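Local coordinates for allophycocyanin beta-18 subunit apoprotein (Chroococcidiopsis thermalis PCC 7203, PDB 6HRK) that binds the bilin pigment biliverdin IX alpha and fluoresces in the far-red, as an artificial biliprotein derived from a phycobilisome allophycocyanin subunit, at residues 63-77 and 122-134. The protein carries 18 engineered substitutions. Sequence-based numbering, arbitrary orientation.
Sequences CSYAIVAGGASVLDE and FVDEPFDYIARVI. Engineered in segment 63-77: G71 (natural residue Asp). Engineered in segment 122-134: I130 (natural residue Val), A131 (natural residue Val), V133 (natural residue Glu).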
ATOM      1  N   CYS A  63      -3.130  -1.253  -6.293  1.00 32.90           N
ATOM      2  CA  CYS A  63      -2.893  -2.697  -6.178  1.00 32.68           C
ATOM      3  C   CYS A  63      -4.133  -3.535  -6.512  1.00 33.16           C
ATOM      4  O   CYS A  63      -4.017  -4.558  -7.191  1.00 33.80           O
ATOM      5  CB  CYS A  63      -2.368  -3.064  -4.779  1.00 32.27           C
ATOM      6  SG  CYS A  63      -0.703  -2.455  -4.404  1.00 31.24           S
ATOM      7  N   SER A  64      -5.304  -3.107  -6.041  1.00 33.23           N
ATOM      8  CA  SER A  64      -6.567  -3.801  -6.341  1.00 33.47           C
ATOM      9  C   SER A  64      -6.849  -3.836  -7.840  1.00 33.63           C
ATOM     10  O   SER A  64      -7.141  -4.898  -8.398  1.00 33.67           O
ATOM     11  CB  SER A  64      -7.740  -3.127  -5.631  1.00 33.72           C
ATOM     12  OG  SER A  64      -7.562  -3.121  -4.229  1.00 34.66           O
ATOM     13  N   TYR A  65      -6.760  -2.666  -8.472  1.00 33.47           N
ATOM     14  CA  TYR A  65      -6.905  -2.529  -9.927  1.00 33.70           C
ATOM     15  C   TYR A  65      -5.861  -3.354 -10.685  1.00 33.61           C
ATOM     16  O   TYR A  65      -6.193  -4.018 -11.663  1.00 34.09           O
ATOM     17  CB  TYR A  65      -6.820  -1.049 -10.342  1.00 33.72           C
ATOM     18  CG  TYR A  65      -6.699  -0.813 -11.833  1.00 33.32           C
ATOM     19  CD1 TYR A  65      -7.609  -1.378 -12.727  1.00 33.45           C
ATOM     20  CD2 TYR A  65      -5.673  -0.021 -12.353  1.00 33.45           C
ATOM     21  CE1 TYR A  65      -7.495  -1.166 -14.095  1.00 33.67           C
ATOM     22  CE2 TYR A  65      -5.554   0.199 -13.717  1.00 33.26           C
ATOM     23  CZ  TYR A  65      -6.464  -0.374 -14.585  1.00 33.22           C
ATOM     24  OH  TYR A  65      -6.345  -0.151 -15.933  1.00 33.37           O
ATOM     25  N   ALA A  66      -4.612  -3.304 -10.226  1.00 33.57           N
ATOM     26  CA  ALA A  66      -3.525  -4.071 -10.834  1.00 33.67           C
ATOM     27  C   ALA A  66      -3.795  -5.579 -10.836  1.00 34.11           C
ATOM     28  O   ALA A  66      -3.518  -6.253 -11.830  1.00 34.41           O
ATOM     29  CB  ALA A  66      -2.210  -3.772 -10.132  1.00 33.76           C
ATOM     30  N   ILE A  67      -4.341  -6.095  -9.733  1.00 34.87           N
ATOM     31  CA  ILE A  67      -4.708  -7.518  -9.626  1.00 35.19           C
ATOM     32  C   ILE A  67      -5.901  -7.852 -10.530  1.00 35.17           C
ATOM     33  O   ILE A  67      -5.902  -8.896 -11.178  1.00 35.97           O
ATOM     34  CB  ILE A  67      -5.007  -7.934  -8.161  1.00 35.41           C
ATOM     35  CG1 ILE A  67      -3.741  -7.821  -7.299  1.00 35.57           C
ATOM     36  CG2 ILE A  67      -5.541  -9.365  -8.083  1.00 35.58           C
ATOM     37  CD1 ILE A  67      -4.017  -7.626  -5.821  1.00 35.53           C
ATOM     38  N   VAL A  68      -6.905  -6.976 -10.565  1.00 35.23           N
ATOM     39  CA  VAL A  68      -8.074  -7.154 -11.443  1.00 35.02           C
ATOM     40  C   VAL A  68      -7.691  -7.040 -12.921  1.00 34.68           C
ATOM     41  O   VAL A  68      -8.175  -7.815 -13.746  1.00 34.66           O
ATOM     42  CB  VAL A  68      -9.206  -6.150 -11.101  1.00 35.10           C
ATOM     43  CG1 VAL A  68     -10.309  -6.145 -12.161  1.00 35.42           C
ATOM     44  CG2 VAL A  68      -9.802  -6.483  -9.741  1.00 34.70           C
ATOM     45  N   ALA A  69      -6.822  -6.084 -13.242  1.00 34.65           N
ATOM     46  CA  ALA A  69      -6.408  -5.836 -14.626  1.00 34.47           C
ATOM     47  C   ALA A  69      -5.537  -6.945 -15.237  1.00 34.52           C
ATOM     48  O   ALA A  69      -5.420  -7.021 -16.459  1.00 34.17           O
ATOM     49  CB  ALA A  69      -5.693  -4.497 -14.729  1.00 34.44           C
ATOM     50  N   GLY A  70      -4.925  -7.782 -14.393  1.00 34.49           N
ATOM     51  CA  GLY A  70      -4.079  -8.890 -14.843  1.00 34.88           C
ATOM     52  C   GLY A  70      -2.638  -8.827 -14.356  1.00 35.30           C
ATOM     53  O   GLY A  70      -1.912  -9.819 -14.450  1.00 36.18           O
ATOM     54  N   GLY A  71      -2.217  -7.670 -13.845  1.00 35.18           N
ATOM     55  CA  GLY A  71      -0.855  -7.497 -13.338  1.00 35.13           C
ATOM     56  C   GLY A  71      -0.458  -6.045 -13.164  1.00 35.14           C
ATOM     57  O   GLY A  71      -1.231  -5.136 -13.475  1.00 35.44           O
ATOM     58  N   ALA A  72       0.771  -5.840 -12.694  1.00 35.23           N
ATOM     59  CA  ALA A  72       1.298  -4.510 -12.376  1.00 35.55           C
ATOM     60  C   ALA A  72       1.781  -3.722 -13.600  1.00 36.28           C
ATOM     61  O   ALA A  72       2.126  -2.545 -13.468  1.00 36.19           O
ATOM     62  CB  ALA A  72       2.423  -4.629 -11.361  1.00 35.56           C
ATOM     63  N   SER A  73       1.816  -4.365 -14.771  1.00 37.24           N
ATOM     64  CA  SER A  73       2.126  -3.702 -16.051  1.00 37.99           C
ATOM     65  C   SER A  73       1.256  -2.472 -16.322  1.00 38.17           C
ATOM     66  O   SER A  73       1.733  -1.477 -16.871  1.00 38.32           O
ATOM     67  CB  SER A  73       1.967  -4.690 -17.211  1.00 38.46           C
ATOM     68  OG  SER A  73       2.576  -5.937 -16.909  1.00 39.47           O
ATOM     69  N   VAL A  74      -0.016  -2.556 -15.935  1.00 38.76           N
ATOM     70  CA  VAL A  74      -0.966  -1.439 -16.071  1.00 39.05           C
ATOM     71  C   VAL A  74      -0.527  -0.149 -15.365  1.00 40.07           C
ATOM     72  O   VAL A  74      -0.821   0.949 -15.849  1.00 40.42           O
ATOM     73  CB  VAL A  74      -2.393  -1.824 -15.595  1.00 38.82           C
ATOM     74  CG1 VAL A  74      -2.952  -2.963 -16.443  1.00 38.75           C
ATOM     75  CG2 VAL A  74      -2.433  -2.152 -14.099  1.00 38.78           C
ATOM     76  N   LEU A  75       0.177  -0.284 -14.240  1.00 40.57           N
ATOM     77  CA  LEU A  75       0.679   0.868 -13.482  1.00 41.10           C
ATOM     78  C   LEU A  75       1.838   1.543 -14.218  1.00 41.54           C
ATOM     79  O   LEU A  75       2.750   0.871 -14.696  1.00 42.07           O
ATOM     80  CB  LEU A  75       1.137   0.438 -12.082  1.00 41.10           C
ATOM     81  CG  LEU A  75       0.074  -0.195 -11.174  1.00 40.76           C
ATOM     82  CD1 LEU A  75       0.725  -0.949 -10.025  1.00 40.71           C
ATOM     83  CD2 LEU A  75      -0.895   0.852 -10.650  1.00 40.54           C
ATOM     84  N   ASP A  76       1.792   2.872 -14.299  1.00 42.69           N
ATOM     85  CA  ASP A  76       2.796   3.652 -15.018  1.00 43.56           C
ATOM     86  C   ASP A  76       4.047   3.806 -14.150  1.00 44.31           C
ATOM     87  O   ASP A  76       3.980   4.375 -13.056  1.00 44.33           O
ATOM     88  CB  ASP A  76       2.224   5.029 -15.391  1.00 43.93           C
ATOM     89  CG  ASP A  76       3.076   5.777 -16.410  1.00 44.38           C
ATOM     90  OD1 ASP A  76       3.722   5.133 -17.265  1.00 45.19           O
ATOM     91  OD2 ASP A  76       3.080   7.024 -16.367  1.00 44.94           O
ATOM     92  N   GLU A  77       5.178   3.291 -14.638  1.00 43.81           N
ATOM     93  CA  GLU A  77       6.442   3.316 -13.891  1.00 43.29           C
ATOM     94  C   GLU A  77       7.015   4.731 -13.743  1.00 42.70           C
ATOM     95  O   GLU A  77       7.677   5.025 -12.748  1.00 43.26           O
ATOM     96  CB  GLU A  77       7.477   2.385 -14.545  1.00 43.85           C
ATOM     97  CG  GLU A  77       8.751   2.181 -13.730  1.00 44.65           C
ATOM     98  CD  GLU A  77       9.594   1.017 -14.224  1.00 45.33           C
ATOM     99  OE1 GLU A  77       9.248  -0.141 -13.910  1.00 46.10           O
ATOM    100  OE2 GLU A  77      10.610   1.259 -14.912  1.00 45.08           O
ATOM    101  N   PHE A 122      -0.254 -14.456  -6.520  1.00 47.43           N
ATOM    102  CA  PHE A 122      -0.515 -13.347  -7.471  1.00 45.35           C
ATOM    103  C   PHE A 122      -0.865 -11.982  -6.852  1.00 42.61           C
ATOM    104  O   PHE A 122      -0.595 -10.944  -7.458  1.00 42.79           O
ATOM    105  CB  PHE A 122      -1.619 -13.747  -8.471  1.00 45.55           C
ATOM    106  CG  PHE A 122      -2.991 -13.884  -7.856  1.00 45.96           C
ATOM    107  CD1 PHE A 122      -3.851 -12.788  -7.782  1.00 46.15           C
ATOM    108  CD2 PHE A 122      -3.434 -15.110  -7.364  1.00 46.45           C
ATOM    109  CE1 PHE A 122      -5.115 -12.909  -7.220  1.00 46.53           C
ATOM    110  CE2 PHE A 122      -4.697 -15.238  -6.803  1.00 47.18           C
ATOM    111  CZ  PHE A 122      -5.539 -14.137  -6.728  1.00 47.08           C
ATOM    112  N   VAL A 123      -1.488 -11.995  -5.673  1.00 40.02           N
ATOM    113  CA  VAL A 123      -1.822 -10.771  -4.924  1.00 38.31           C
ATOM    114  C   VAL A 123      -0.595  -9.924  -4.560  1.00 36.58           C
ATOM    115  O   VAL A 123      -0.695  -8.699  -4.512  1.00 35.23           O
ATOM    116  CB  VAL A 123      -2.667 -11.113  -3.660  1.00 38.18           C
ATOM    117  CG1 VAL A 123      -2.719  -9.971  -2.646  1.00 37.97           C
ATOM    118  CG2 VAL A 123      -4.075 -11.493  -4.087  1.00 38.74           C
ATOM    119  N   ASP A 124       0.543 -10.572  -4.317  1.00 35.28           N
ATOM    120  CA  ASP A 124       1.785  -9.883  -3.926  1.00 34.32           C
ATOM    121  C   ASP A 124       2.286  -8.869  -4.966  1.00 33.50           C
ATOM    122  O   ASP A 124       2.748  -7.783  -4.607  1.00 32.91           O
ATOM    123  CB  ASP A 124       2.902 -10.907  -3.657  1.00 34.30           C
ATOM    124  CG  ASP A 124       2.615 -11.811  -2.459  1.00 34.56           C
ATOM    125  OD1 ASP A 124       1.448 -11.897  -2.016  1.00 34.33           O
ATOM    126  OD2 ASP A 124       3.570 -12.448  -1.962  1.00 34.30           O
ATOM    127  N   GLU A 125       2.174  -9.237  -6.241  1.00 32.41           N
ATOM    128  CA  GLU A 125       2.812  -8.522  -7.365  1.00 31.87           C
ATOM    129  C   GLU A 125       2.814  -6.974  -7.313  1.00 31.32           C
ATOM    130  O   GLU A 125       3.892  -6.375  -7.291  1.00 31.38           O
ATOM    131  CB  GLU A 125       2.244  -9.044  -8.700  1.00 31.67           C
ATOM    132  CG  GLU A 125       2.482  -8.146  -9.905  1.00 31.46           C
ATOM    133  CD  GLU A 125       2.106  -8.795 -11.218  1.00 31.08           C
ATOM    134  OE1 GLU A 125       1.368  -9.804 -11.236  1.00 30.73           O
ATOM    135  OE2 GLU A 125       2.549  -8.255 -12.245  1.00 30.59           O
ATOM    136  N   PRO A 126       1.627  -6.326  -7.315  1.00 30.68           N
ATOM    137  CA  PRO A 126       1.613  -4.853  -7.331  1.00 30.30           C
ATOM    138  C   PRO A 126       2.020  -4.178  -6.014  1.00 30.36           C
ATOM    139  O   PRO A 126       2.332  -2.985  -6.021  1.00 30.69           O
ATOM    140  CB  PRO A 126       0.160  -4.530  -7.668  1.00 30.29           C
ATOM    141  CG  PRO A 126      -0.605  -5.670  -7.105  1.00 29.94           C
ATOM    142  CD  PRO A 126       0.258  -6.873  -7.354  1.00 30.08           C
ATOM    143  N   PHE A 127       1.998  -4.922  -4.906  1.00 30.47           N
ATOM    144  CA  PHE A 127       2.514  -4.430  -3.623  1.00 30.09           C
ATOM    145  C   PHE A 127       4.037  -4.421  -3.659  1.00 30.09           C
ATOM    146  O   PHE A 127       4.661  -3.419  -3.314  1.00 29.90           O
ATOM    147  CB  PHE A 127       2.027  -5.292  -2.451  1.00 29.85           C
ATOM    148  CG  PHE A 127       0.551  -5.186  -2.182  1.00 29.51           C
ATOM    149  CD1 PHE A 127      -0.351  -5.994  -2.857  1.00 29.74           C
ATOM    150  CD2 PHE A 127       0.064  -4.294  -1.236  1.00 29.41           C
ATOM    151  CE1 PHE A 127      -1.714  -5.910  -2.608  1.00 29.66           C
ATOM    152  CE2 PHE A 127      -1.297  -4.203  -0.978  1.00 29.56           C
ATOM    153  CZ  PHE A 127      -2.188  -5.010  -1.667  1.00 29.70           C
ATOM    154  N   ASP A 128       4.619  -5.543  -4.085  1.00 30.73           N
ATOM    155  CA  ASP A 128       6.073  -5.664  -4.268  1.00 31.54           C
ATOM    156  C   ASP A 128       6.625  -4.799  -5.413  1.00 32.10           C
ATOM    157  O   ASP A 128       7.784  -4.383  -5.362  1.00 32.43           O
ATOM    158  CB  ASP A 128       6.477  -7.128  -4.512  1.00 31.55           C
ATOM    159  CG  ASP A 128       6.272  -8.018  -3.290  1.00 31.91           C
ATOM    160  OD1 ASP A 128       6.306  -7.522  -2.144  1.00 32.27           O
ATOM    161  OD2 ASP A 128       6.096  -9.238  -3.483  1.00 32.54           O
ATOM    162  N   TYR A 129       5.813  -4.545  -6.439  1.00 32.76           N
ATOM    163  CA  TYR A 129       6.236  -3.721  -7.574  1.00 33.55           C
ATOM    164  C   TYR A 129       6.302  -2.243  -7.192  1.00 33.84           C
ATOM    165  O   TYR A 129       7.325  -1.588  -7.406  1.00 34.73           O
ATOM    166  CB  TYR A 129       5.303  -3.912  -8.773  1.00 33.69           C
ATOM    167  CG  TYR A 129       5.677  -3.060  -9.967  1.00 34.00           C
ATOM    168  CD1 TYR A 129       6.860  -3.288 -10.665  1.00 34.04           C
ATOM    169  CD2 TYR A 129       4.855  -2.014 -10.389  1.00 34.28           C
ATOM    170  CE1 TYR A 129       7.211  -2.506 -11.757  1.00 34.43           C
ATOM    171  CE2 TYR A 129       5.195  -1.228 -11.480  1.00 34.47           C
ATOM    172  CZ  TYR A 129       6.374  -1.476 -12.160  1.00 34.57           C
ATOM    173  OH  TYR A 129       6.712  -0.696 -13.240  1.00 35.00           O
ATOM    174  N   ILE A 130       5.209  -1.731  -6.629  1.00 33.74           N
ATOM    175  CA  ILE A 130       5.141  -0.337  -6.169  1.00 33.75           C
ATOM    176  C   ILE A 130       6.174  -0.083  -5.060  1.00 34.00           C
ATOM    177  O   ILE A 130       6.827   0.960  -5.058  1.00 34.09           O
ATOM    178  CB  ILE A 130       3.709   0.050  -5.703  1.00 33.83           C
ATOM    179  CG1 ILE A 130       2.743   0.052  -6.898  1.00 33.91           C
ATOM    180  CG2 ILE A 130       3.692   1.426  -5.039  1.00 33.38           C
ATOM    181  CD1 ILE A 130       1.276   0.092  -6.521  1.00 34.07           C
ATOM    182  N   ALA A 131       6.326  -1.039  -4.142  1.00 34.41           N
ATOM    183  CA  ALA A 131       7.360  -0.967  -3.100  1.00 34.88           C
ATOM    184  C   ALA A 131       8.784  -0.940  -3.670  1.00 35.03           C
ATOM    185  O   ALA A 131       9.645  -0.224  -3.150  1.00 36.10           O
ATOM    186  CB  ALA A 131       7.212  -2.123  -2.121  1.00 35.07           C
ATOM    187  N   ARG A 132       9.023  -1.714  -4.728  1.00 34.47           N
ATOM    188  CA  ARG A 132      10.329  -1.760  -5.394  1.00 35.00           C
ATOM    189  C   ARG A 132      10.694  -0.449  -6.086  1.00 35.22           C
ATOM    190  O   ARG A 132      11.815   0.033  -5.943  1.00 35.11           O
ATOM    191  CB  ARG A 132      10.379  -2.906  -6.411  1.00 34.83           C
ATOM    192  N   VAL A 133       9.745   0.119  -6.827  1.00 36.16           N
ATOM    193  CA  VAL A 133       9.975   1.367  -7.569  1.00 36.82           C
ATOM    194  C   VAL A 133      10.013   2.588  -6.630  1.00 37.22           C
ATOM    195  O   VAL A 133      10.698   3.564  -6.924  1.00 36.29           O
ATOM    196  CB  VAL A 133       8.937   1.551  -8.708  1.00 36.89           C
ATOM    197  CG1 VAL A 133       9.142   2.874  -9.442  1.00 36.86           C
ATOM    198  CG2 VAL A 133       9.031   0.392  -9.698  1.00 37.14           C
ATOM    199  N   ILE A 134       9.290   2.530  -5.509  1.00 38.65           N
ATOM    200  CA  ILE A 134       9.348   3.589  -4.483  1.00 39.97           C
ATOM    201  C   ILE A 134      10.719   3.636  -3.798  1.00 41.63           C
ATOM    202  O   ILE A 134      11.262   4.723  -3.586  1.00 42.55           O
ATOM    203  CB  ILE A 134       8.194   3.444  -3.441  1.00 39.72           C
ATOM    204  CG1 ILE A 134       6.865   3.922  -4.049  1.00 39.72           C
ATOM    205  CG2 ILE A 134       8.473   4.201  -2.141  1.00 39.68           C
ATOM    206  CD1 ILE A 134       6.694   5.426  -4.147  1.00 39.82           C
TER
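P126 is the knob at the middle of this contact: its ring drops into a hollow walled by C63, A66 and I67 on the end of helix 46-69 and by A72 on the turn beyond. At the floor P126 CB lies 3.5 Å from A66 CB, while P126 CG rests against I67 CG1. To one side C63 leans over F127. With chi1 at -68° its sulfur lies beside its own backbone N and stands over the middle of the ring, C63 SG 3.6 Å from the centroid of F127, a sulfur-aromatic contact. I67 fills the next dip, sending CD1 against the V123 backbone and CG2 to the edge of the F122 ring, I67 CG2 lying 3.7 Å from F122 CE1. Past the helix end, L75 CD1 meets I130 CD1 at 3.7 Å, the two side chains crossing nearly at right angles; I130, an engineered residue, also touches F59 and M62 of helix 46-69. Two polar bonds pin the outer edge. A72 N donates to E125 OE2 at 3.0 Å, nearly straight, but meets it from above the carboxylate plane. Farther along, Y129, its CG anti to the backbone N, reaches out past A72 CB, and its hydroxyl donates to E77 OE1 on the anti side of that oxygen, a little out of the carboxylate plane, Y129 OH to E77 OE1 being 2.7 Å. Replacing Y129 with an alanine would probably leave the E77 carboxylate without this donor and open a gap beside A72 and L75. The axes of 63-69 and 125-134 run at 126° to each other. Helix 125-134, the last of the all-helical, globin-like phycobilisome fold, thus lies against the end of helix 46-69 and the turn leading into helix 77-90, with the I130 side chain about 7 Å from the bound biliverdin.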